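Local structure of galactose-binding lectin (Arachis hypogaea, 6VAW) at residues V4-N9 / W223-T228; V52-S57 / A196-R201; I85-A90 / V202-S207. The protein binds D-galactose and related galactosides as a homotetrameric legume lectin that carries calcium and manganese ions. All coordinates share one frame; numbering follows the deposited sequence.

Contact 1 of 3, residues V4-N9 / W223-T228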
loop_
_atom_site.group_PDB
_atom_site.type_symbol
_atom_site.label_atom_id
_atom_site.label_comp_id
_atom_site.label_asym_id
_atom_site.label_seq_id
_atom_site.Cartn_x
_atom_site.Cartn_y
_atom_site.Cartn_z
ATOM N N VAL A 4 -7.938 8.082 1.710
ATOM C CA VAL A 4 -8.652 6.944 2.280
ATOM C C VAL A 4 -8.318 5.761 1.371
ATOM O O VAL A 4 -8.557 5.840 0.165
ATOM C CB VAL A 4 -10.181 7.147 2.438
ATOM C CG1 VAL A 4 -10.855 5.863 2.930
ATOM C CG2 VAL A 4 -10.515 8.317 3.362
ATOM N N SER A 5 -7.748 4.704 1.939
ATOM C CA SER A 5 -7.371 3.526 1.168
ATOM C C SER A 5 -7.707 2.249 1.911
ATOM O O SER A 5 -7.409 2.130 3.108
ATOM C CB SER A 5 -5.879 3.567 0.846
ATOM O OG SER A 5 -5.555 2.551 -0.088
ATOM N N PHE A 6 -8.334 1.284 1.200
ATOM C CA PHE A 6 -8.681 -0.016 1.790
ATOM C C PHE A 6 -8.671 -1.097 0.733
ATOM O O PHE A 6 -8.714 -0.802 -0.455
ATOM C CB PHE A 6 -10.023 0.010 2.544
ATOM C CG PHE A 6 -11.269 0.457 1.813
ATOM C CD1 PHE A 6 -11.981 -0.427 1.011
ATOM C CD2 PHE A 6 -11.766 1.743 1.975
ATOM C CE1 PHE A 6 -13.161 -0.031 0.370
ATOM C CE2 PHE A 6 -12.942 2.141 1.324
ATOM C CZ PHE A 6 -13.646 1.244 0.547
ATOM N N ASN A 7 -8.605 -2.350 1.167
ATOM C CA ASN A 7 -8.606 -3.483 0.259
ATOM C C ASN A 7 -9.232 -4.684 0.962
ATOM O O ASN A 7 -8.809 -5.048 2.069
ATOM C CB ASN A 7 -7.184 -3.793 -0.261
ATOM C CG ASN A 7 -7.074 -5.055 -1.093
ATOM O OD1 ASN A 7 -6.319 -5.973 -0.761
ATOM N ND2 ASN A 7 -7.855 -5.158 -2.158
ATOM N N PHE A 8 -10.257 -5.265 0.332
ATOM C CA PHE A 8 -10.963 -6.468 0.777
ATOM C C PHE A 8 -10.763 -7.575 -0.234
ATOM O O PHE A 8 -11.252 -7.480 -1.350
ATOM C CB PHE A 8 -12.479 -6.219 0.968
ATOM C CG PHE A 8 -12.870 -5.248 2.056
ATOM C CD1 PHE A 8 -12.929 -5.652 3.380
ATOM C CD2 PHE A 8 -13.224 -3.940 1.750
ATOM C CE1 PHE A 8 -13.290 -4.745 4.386
ATOM C CE2 PHE A 8 -13.577 -3.035 2.754
ATOM C CZ PHE A 8 -13.610 -3.442 4.065
ATOM N N ASN A 9 -10.041 -8.623 0.146
ATOM C CA ASN A 9 -9.841 -9.816 -0.690
ATOM C C ASN A 9 -10.964 -10.819 -0.384
ATOM O O ASN A 9 -11.234 -11.738 -1.161
ATOM C CB ASN A 9 -8.474 -10.440 -0.412
ATOM C CG ASN A 9 -7.329 -9.543 -0.759
ATOM O OD1 ASN A 9 -7.267 -8.985 -1.857
ATOM N ND2 ASN A 9 -6.408 -9.381 0.181
ATOM N N TRP A 223 -13.036 -5.904 -3.212
ATOM C CA TRP A 223 -13.166 -4.462 -3.377
ATOM C C TRP A 223 -11.918 -3.741 -2.856
ATOM O O TRP A 223 -11.554 -3.918 -1.699
ATOM C CB TRP A 223 -14.410 -3.984 -2.629
ATOM C CG TRP A 223 -14.766 -2.536 -2.803
ATOM C CD1 TRP A 223 -14.426 -1.709 -3.839
ATOM C CD2 TRP A 223 -15.598 -1.764 -1.932
ATOM N NE1 TRP A 223 -14.981 -0.468 -3.655
ATOM C CE2 TRP A 223 -15.737 -0.483 -2.510
ATOM C CE3 TRP A 223 -16.292 -2.048 -0.746
ATOM C CZ2 TRP A 223 -16.540 0.513 -1.934
ATOM C CZ3 TRP A 223 -17.031 -1.042 -0.147
ATOM C CH2 TRP A 223 -17.131 0.229 -0.728
ATOM N N SER A 224 -11.284 -2.921 -3.708
ATOM C CA SER A 224 -10.157 -2.077 -3.336
ATOM C C SER A 224 -10.542 -0.644 -3.665
ATOM O O SER A 224 -11.324 -0.417 -4.583
ATOM C CB SER A 224 -8.870 -2.520 -4.028
ATOM O OG SER A 224 -8.902 -2.266 -5.423
ATOM N N PHE A 225 -10.043 0.315 -2.901
ATOM C CA PHE A 225 -10.427 1.706 -3.064
ATOM C C PHE A 225 -9.347 2.632 -2.577
ATOM O O PHE A 225 -8.736 2.373 -1.550
ATOM C CB PHE A 225 -11.723 1.960 -2.249
ATOM C CG PHE A 225 -12.271 3.370 -2.247
ATOM C CD1 PHE A 225 -11.822 4.305 -1.325
ATOM C CD2 PHE A 225 -13.270 3.742 -3.131
ATOM C CE1 PHE A 225 -12.355 5.596 -1.300
ATOM C CE2 PHE A 225 -13.771 5.042 -3.140
ATOM C CZ PHE A 225 -13.318 5.956 -2.213
ATOM N N THR A 226 -9.136 3.744 -3.294
ATOM C CA THR A 226 -8.229 4.811 -2.898
ATOM C C THR A 226 -8.839 6.124 -3.339
ATOM O O THR A 226 -9.175 6.263 -4.504
ATOM C CB THR A 226 -6.789 4.685 -3.424
ATOM O OG1 THR A 226 -6.196 3.425 -3.063
ATOM C CG2 THR A 226 -5.893 5.840 -2.937
ATOM N N SER A 227 -8.971 7.069 -2.418
ATOM C CA SER A 227 -9.441 8.415 -2.720
ATOM C C SER A 227 -8.431 9.394 -2.164
ATOM O O SER A 227 -7.872 9.132 -1.099
ATOM C CB SER A 227 -10.828 8.657 -2.144
ATOM O OG SER A 227 -10.777 8.775 -0.728
ATOM N N THR A 228 -8.179 10.490 -2.869
ATOM C CA THR A 228 -7.247 11.525 -2.439
ATOM C C THR A 228 -7.896 12.888 -2.653
ATOM O O THR A 228 -8.322 13.214 -3.754
ATOM C CB THR A 228 -5.869 11.402 -3.108
ATOM O OG1 THR A 228 -5.287 10.158 -2.730
ATOM C CG2 THR A 228 -4.907 12.526 -2.713
#

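Contact 2 of 3, residues V52-S57 / A196-R201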
loop_
_atom_site.group_PDB
_atom_site.type_symbol
_atom_site.label_atom_id
_atom_site.label_comp_id
_atom_site.label_asym_id
_atom_site.label_seq_id
_atom_site.Cartn_x
_atom_site.Cartn_y
_atom_site.Cartn_z
ATOM N N VAL A 52 -16.653 9.098 3.934
ATOM C CA VAL A 52 -15.511 9.547 3.157
ATOM C C VAL A 52 -15.759 11.009 2.774
ATOM O O VAL A 52 -16.819 11.305 2.227
ATOM C CB VAL A 52 -15.323 8.625 1.922
ATOM C CG1 VAL A 52 -14.332 9.222 0.923
ATOM C CG2 VAL A 52 -14.901 7.206 2.348
ATOM N N ARG A 53 -14.782 11.892 3.021
ATOM C CA ARG A 53 -14.916 13.315 2.655
ATOM C C ARG A 53 -14.566 13.458 1.172
ATOM O O ARG A 53 -13.382 13.391 0.817
ATOM C CB ARG A 53 -14.004 14.180 3.562
ATOM C CG ARG A 53 -14.236 15.686 3.535
ATOM C CD ARG A 53 -13.203 16.264 4.505
ATOM N NE ARG A 53 -13.053 17.698 4.374
ATOM C CZ ARG A 53 -11.922 18.348 4.627
ATOM N NH1 ARG A 53 -10.822 17.675 4.963
ATOM N NH2 ARG A 53 -11.869 19.667 4.526
ATOM N N ILE A 54 -15.588 13.578 0.292
ATOM C CA ILE A 54 -15.357 13.671 -1.153
ATOM C C ILE A 54 -15.131 15.094 -1.620
ATOM O O ILE A 54 -14.602 15.302 -2.707
ATOM C CB ILE A 54 -16.449 12.977 -2.011
ATOM C CG1 ILE A 54 -17.895 13.415 -1.630
ATOM C CG2 ILE A 54 -16.251 11.471 -1.926
ATOM C CD1 ILE A 54 -18.881 13.414 -2.772
ATOM N N TRP A 55 -15.510 16.067 -0.815
ATOM C CA TRP A 55 -15.303 17.469 -1.183
ATOM C C TRP A 55 -15.324 18.353 0.085
ATOM O O TRP A 55 -15.809 17.936 1.140
ATOM C CB TRP A 55 -16.259 17.955 -2.317
ATOM C CG TRP A 55 -17.711 18.074 -1.975
ATOM C CD1 TRP A 55 -18.684 17.137 -2.166
ATOM C CD2 TRP A 55 -18.377 19.265 -1.529
ATOM N NE1 TRP A 55 -19.914 17.658 -1.830
ATOM C CE2 TRP A 55 -19.752 18.959 -1.417
ATOM C CE3 TRP A 55 -17.936 20.547 -1.174
ATOM C CZ2 TRP A 55 -20.679 19.873 -0.902
ATOM C CZ3 TRP A 55 -18.870 21.474 -0.721
ATOM C CH2 TRP A 55 -20.218 21.128 -0.574
ATOM N N SER A 56 -14.672 19.512 -0.002
ATOM C CA SER A 56 -14.521 20.425 1.127
ATOM C C SER A 56 -15.094 21.790 0.813
ATOM O O SER A 56 -14.703 22.415 -0.175
ATOM C CB SER A 56 -13.048 20.541 1.504
ATOM O OG SER A 56 -12.793 21.575 2.439
ATOM N N SER A 57 -16.009 22.261 1.675
ATOM C CA SER A 57 -16.649 23.588 1.577
ATOM C C SER A 57 -15.655 24.718 1.885
ATOM O O SER A 57 -15.915 25.862 1.521
ATOM C CB SER A 57 -17.848 23.686 2.519
ATOM O OG SER A 57 -17.477 23.402 3.858
ATOM N N ALA A 196 -21.837 18.993 -6.691
ATOM C CA ALA A 196 -23.179 19.532 -6.925
ATOM C C ALA A 196 -24.289 18.538 -6.570
ATOM O O ALA A 196 -25.391 18.957 -6.235
ATOM C CB ALA A 196 -23.327 19.943 -8.392
ATOM N N LYS A 197 -24.014 17.239 -6.654
ATOM C CA LYS A 197 -25.038 16.220 -6.447
ATOM C C LYS A 197 -24.985 15.543 -5.082
ATOM O O LYS A 197 -25.956 14.910 -4.679
ATOM C CB LYS A 197 -24.916 15.137 -7.536
ATOM C CG LYS A 197 -25.030 15.646 -8.982
ATOM C CD LYS A 197 -26.400 16.235 -9.294
ATOM C CE LYS A 197 -26.503 16.665 -10.733
ATOM N NZ LYS A 197 -27.674 17.552 -10.955
ATOM N N LEU A 198 -23.865 15.596 -4.406
ATOM C CA LEU A 198 -23.760 14.906 -3.120
ATOM C C LEU A 198 -23.253 15.806 -1.993
ATOM O O LEU A 198 -22.539 16.758 -2.285
ATOM C CB LEU A 198 -22.811 13.695 -3.250
ATOM C CG LEU A 198 -23.385 12.470 -3.993
ATOM C CD1 LEU A 198 -22.287 11.535 -4.425
ATOM C CD2 LEU A 198 -24.412 11.737 -3.156
ATOM N N PRO A 199 -23.467 15.407 -0.707
ATOM C CA PRO A 199 -22.920 16.194 0.424
ATOM C C PRO A 199 -21.411 15.997 0.574
ATOM O O PRO A 199 -20.835 15.051 -0.031
ATOM C CB PRO A 199 -23.665 15.630 1.635
ATOM C CG PRO A 199 -24.018 14.230 1.255
ATOM C CD PRO A 199 -24.264 14.250 -0.221
ATOM N N GLU A 200 -20.770 16.820 1.434
ATOM C CA GLU A 200 -19.316 16.703 1.659
ATOM C C GLU A 200 -18.888 15.299 2.135
ATOM O O GLU A 200 -17.814 14.840 1.759
ATOM C CB GLU A 200 -18.831 17.747 2.674
ATOM C CG GLU A 200 -18.809 19.151 2.115
ATOM C CD GLU A 200 -18.804 20.221 3.185
ATOM O OE1 GLU A 200 -17.707 20.530 3.697
ATOM O OE2 GLU A 200 -19.889 20.767 3.494
ATOM N N ARG A 201 -19.704 14.665 3.008
ATOM C CA ARG A 201 -19.454 13.342 3.584
ATOM C C ARG A 201 -20.436 12.328 3.009
ATOM O O ARG A 201 -21.668 12.535 2.983
ATOM C CB ARG A 201 -19.500 13.343 5.114
ATOM C CG ARG A 201 -18.374 14.172 5.774
ATOM C CD ARG A 201 -18.690 14.605 7.196
ATOM N NE ARG A 201 -19.169 13.509 8.038
ATOM C CZ ARG A 201 -18.631 13.153 9.201
ATOM N NH1 ARG A 201 -17.578 13.805 9.684
ATOM N NH2 ARG A 201 -19.154 12.157 9.901
#

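Contact 3 of 3, residues I85-A90 / V202-S207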
loop_
_atom_site.group_PDB
_atom_site.type_symbol
_atom_site.label_atom_id
_atom_site.label_comp_id
_atom_site.label_asym_id
_atom_site.label_seq_id
_atom_site.Cartn_x
_atom_site.Cartn_y
_atom_site.Cartn_z
ATOM N N ILE A 85 -26.931 -5.394 -9.764
ATOM C CA ILE A 85 -26.134 -4.783 -8.711
ATOM C C ILE A 85 -25.838 -3.326 -9.073
ATOM O O ILE A 85 -25.592 -3.041 -10.248
ATOM C CB ILE A 85 -24.787 -5.578 -8.533
ATOM C CG1 ILE A 85 -25.029 -7.063 -8.116
ATOM C CG2 ILE A 85 -23.828 -4.884 -7.534
ATOM C CD1 ILE A 85 -23.729 -7.960 -8.202
ATOM N N ILE A 86 -25.781 -2.432 -8.068
ATOM C CA ILE A 86 -25.352 -1.048 -8.290
ATOM C C ILE A 86 -24.208 -0.714 -7.295
ATOM O O ILE A 86 -24.301 -1.020 -6.099
ATOM C CB ILE A 86 -26.501 -0.006 -8.238
ATOM C CG1 ILE A 86 -25.971 1.431 -8.651
ATOM C CG2 ILE A 86 -27.292 -0.010 -6.897
ATOM C CD1 ILE A 86 -27.037 2.548 -8.707
ATOM N N PHE A 87 -23.121 -0.154 -7.825
ATOM C CA PHE A 87 -22.026 0.394 -7.032
ATOM C C PHE A 87 -22.436 1.837 -6.800
ATOM O O PHE A 87 -22.629 2.562 -7.777
ATOM C CB PHE A 87 -20.663 0.267 -7.752
ATOM C CG PHE A 87 -19.615 1.166 -7.148
ATOM C CD1 PHE A 87 -19.123 0.925 -5.869
ATOM C CD2 PHE A 87 -19.126 2.260 -7.850
ATOM C CE1 PHE A 87 -18.136 1.760 -5.314
ATOM C CE2 PHE A 87 -18.140 3.092 -7.291
ATOM C CZ PHE A 87 -17.664 2.845 -6.032
ATOM N N PHE A 88 -22.654 2.248 -5.542
ATOM C CA PHE A 88 -23.197 3.586 -5.360
ATOM C C PHE A 88 -22.480 4.389 -4.275
ATOM O O PHE A 88 -21.722 3.865 -3.464
ATOM C CB PHE A 88 -24.718 3.528 -5.081
ATOM C CG PHE A 88 -25.096 2.999 -3.705
ATOM C CD1 PHE A 88 -25.001 1.641 -3.411
ATOM C CD2 PHE A 88 -25.546 3.856 -2.713
ATOM C CE1 PHE A 88 -25.301 1.156 -2.122
ATOM C CE2 PHE A 88 -25.895 3.368 -1.440
ATOM C CZ PHE A 88 -25.773 2.016 -1.153
ATOM N N ILE A 89 -22.732 5.694 -4.329
ATOM C CA ILE A 89 -22.202 6.760 -3.466
ATOM C C ILE A 89 -23.394 7.504 -2.962
ATOM O O ILE A 89 -24.236 7.875 -3.769
ATOM C CB ILE A 89 -21.246 7.697 -4.194
ATOM C CG1 ILE A 89 -20.326 6.956 -5.162
ATOM C CG2 ILE A 89 -20.459 8.529 -3.178
ATOM C CD1 ILE A 89 -19.599 7.911 -6.199
ATOM N N ALA A 90 -23.520 7.676 -1.650
ATOM C CA ALA A 90 -24.736 8.320 -1.140
ATOM C C ALA A 90 -24.464 9.083 0.163
ATOM O O ALA A 90 -23.398 8.887 0.742
ATOM C CB ALA A 90 -25.834 7.261 -0.929
ATOM N N VAL A 202 -19.862 11.234 2.510
ATOM C CA VAL A 202 -20.612 10.174 1.839
ATOM C C VAL A 202 -20.175 8.803 2.265
ATOM O O VAL A 202 -19.155 8.643 2.946
ATOM C CB VAL A 202 -20.533 10.270 0.267
ATOM C CG1 VAL A 202 -21.133 11.578 -0.260
ATOM C CG2 VAL A 202 -19.104 10.038 -0.249
ATOM N N LYS A 203 -20.976 7.812 1.867
ATOM C CA LYS A 203 -20.685 6.390 2.027
ATOM C C LYS A 203 -20.708 5.727 0.627
ATOM O O LYS A 203 -21.485 6.097 -0.247
ATOM C CB LYS A 203 -21.604 5.670 3.040
ATOM C CG LYS A 203 -21.047 5.851 4.462
ATOM C CD LYS A 203 -21.899 5.222 5.532
ATOM C CE LYS A 203 -21.429 5.662 6.894
ATOM N NZ LYS A 203 -22.222 5.016 7.972
ATOM N N PHE A 204 -19.780 4.810 0.422
ATOM C CA PHE A 204 -19.589 4.037 -0.796
ATOM C C PHE A 204 -20.063 2.635 -0.495
ATOM O O PHE A 204 -19.856 2.156 0.613
ATOM C CB PHE A 204 -18.099 4.030 -1.210
ATOM C CG PHE A 204 -17.580 5.332 -1.795
ATOM C CD1 PHE A 204 -17.155 6.373 -0.963
ATOM C CD2 PHE A 204 -17.482 5.502 -3.168
ATOM C CE1 PHE A 204 -16.664 7.561 -1.501
ATOM C CE2 PHE A 204 -17.004 6.701 -3.709
ATOM C CZ PHE A 204 -16.556 7.707 -2.874
ATOM N N GLY A 205 -20.712 2.000 -1.442
ATOM C CA GLY A 205 -21.148 0.633 -1.200
ATOM C C GLY A 205 -21.717 -0.012 -2.429
ATOM O O GLY A 205 -21.486 0.472 -3.538
ATOM N N PHE A 206 -22.388 -1.156 -2.215
ATOM C CA PHE A 206 -23.069 -1.943 -3.230
ATOM C C PHE A 206 -24.489 -2.258 -2.766
ATOM O O PHE A 206 -24.728 -2.420 -1.569
ATOM C CB PHE A 206 -22.324 -3.247 -3.510
ATOM C CG PHE A 206 -20.917 -3.069 -4.018
ATOM C CD1 PHE A 206 -20.663 -2.964 -5.378
ATOM C CD2 PHE A 206 -19.845 -2.967 -3.130
ATOM C CE1 PHE A 206 -19.359 -2.792 -5.846
ATOM C CE2 PHE A 206 -18.534 -2.808 -3.601
ATOM C CZ PHE A 206 -18.306 -2.686 -4.954
ATOM N N SER A 207 -25.406 -2.375 -3.715
ATOM C CA SER A 207 -26.798 -2.720 -3.461
ATOM C C SER A 207 -27.292 -3.615 -4.571
ATOM O O SER A 207 -26.829 -3.494 -5.701
ATOM C CB SER A 207 -27.657 -1.462 -3.377
ATOM O OG SER A 207 -29.007 -1.766 -3.048
#

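Contact 1 of 3, residues V4-N9 / W223-T228
F8 N donates to W223 O at 2.8 Å, the shortest polar bond between these two segments. W223 N answers with a bond to F8 O. The same double exchange joins F6 with F225 and V4 with S227. The pairs N7/S224 and S5/T226 fall between them as non-hydrogen-bonded pairs, so the ladder is regular antiparallel. Some carbonyls also take a CA-H contact; V4 O lies 3.2 Å from T226 CA. The ladder joins strand 2-8 to strand 217-229 in the back sheet of the legume lectin sandwich.

Side chains alternate between two faces. V4, F6, F8, W223, F225 and S227 share the inner one, where strand 43-53 of the other sheet packs on V4 and S227. F6 has CG between the backbone N and the carbonyl carbon (chi1 56°), and its ring reaches across to the partner strand. F225 CB sits over one face of this ring, 3.5 Å from F6 CZ, in a CH-pi contact. The F225 ring is nearly parallel to F6 but slid aside, so the two barely overlap. At its edge, F6 CE1 points into the W223 face and lies 3.8 Å from W223 CD2. The planes stand at 84°, a T-shaped pair. Y48 stacks on F6 as well, and W223 NE1 hydrogen-bonds to T67 OG1.

On the outer face, S5 OG and T226 OG1 are 3.2 Å apart. T226 there packs on G183 of a second subunit, and N7 on N182 of a third. The strand pair is thus two-sided: mainly aromatic toward the sandwich interior, polar toward neighbouring subunits.

Contact 2 of 3, residues V52-S57 / A196-R201
This is a mixed polar and aromatic contact between two loops at the rim of the sandwich. One loop leaves the end of strand 43-53. The other links helix 194-197 to strand 201-209. The main contact is between E200 and W55.

E200 CG stands over the six-membered ring of W55, 3.4 Å from its centroid and almost exactly on the ring normal. This is a CH-pi contact. W55 CG lies between the backbone N and the carbonyl carbon (chi1 69°), which turns the indole toward L198 and E200. W55 NE1 donates to L198 O at 2.8 Å. The acceptor lies close to the indole plane, but the N-H comes from above the carbonyl plane of L198. The ring is therefore fixed both at its N-H edge and on one face.

Beyond the ring, the E200 carboxylate holds S57. E200 OE1 accepts from S57 OG at 2.9 Å and from S57 N at 3.2 Å. Both donors arrive from above the carboxylate plane, on the same face.

The backbones meet where strand 43-53 ends and strand 201-209 begins, in the curved front sheet of the legume lectin fold. R53 and R201 form a non-hydrogen-bonded antiparallel pair there. I54 N reaches E200 O at 2.9 Å, nearly in line with the carbonyl. On the inner side I54 CD1 touches L198 CB at 4.0 Å, and L198 continues onto I89 of strand 84-91. E200 CG also presses on W55 O at 3.4 Å, a buried carbonyl oxygen with no polar partner in the model.

The two arginines have their charge partners outside the two segments. R53 forms a salt bridge with E2 and R201 one with E92. Both also pack on a fourth subunit, at its G14 and P16.

Contact 3 of 3, residues I85-A90 / V202-S207
The F204 ring has I89 CG2 over one face and F87 CZ at its edge. I89 CG2 is 4.0 Å from the centroid of the F204 ring, a CH-pi contact. I89 CG1 touches the rim too, 3.6 Å from F204 CE2, and the two side chains run alongside each other. F87 meets F206 differently. F87 CD1 lies over one face of the F206 ring, 3.7 Å from F206 CE1, with the planes oblique at 47°.

These are neighbouring strands, 84-91 and 201-209, in the middle of the curved front sheet of the legume lectin sandwich. F87, I89, F204 and F206 face the other sheet. There F206 meets W223 and F69 edge-to-face, and F204 meets F65 in the same way.

I86, F88, A90, K203 and S207 point to the opposite face, on the side of the metal sites. The I86 side chain is about 4 Å from that of E121, a manganese ligand. F88 has CG between the backbone N and the carbonyl carbon (chi1 72°), and the ring swings over the partner strand at G205. F88 CE1 then comes within 3.7 Å of S207 CB, while F206 C lies at the edge of the ring. S207 OG finds its hydrogen bond at L106 O.

Six backbone bonds tie the strands, two each for I86/S207, F88/G205 and A90/K203. Most are ordinary. At F88 the N-H reaches G205 O at 2.9 Å from 38° above the carbonyl plane, and F87 CD1 rests 3.4 Å from that same oxygen.

Contact 3 is core: it is buried, lies near the centre of the chain and touches no other subunit. Contacts 1 and 2 are only partly buried and both reach neighbouring subunits. Contacts 1 and 3 are antiparallel ladders in opposing sheets. They meet across the sandwich, where W223 CD2 is 3.5 Å from F206 CE2 and F225 packs on F204. Contact 2 reaches the sheet of contact 3 through its strand ends. Strands 43-53 and 201-209 are neighbours there, with a probable hydrogen bond from V52 N to V202 O. The chemistry follows place: aromatic and aliphatic in the interior, a carboxylate and an indole N-H at the rim.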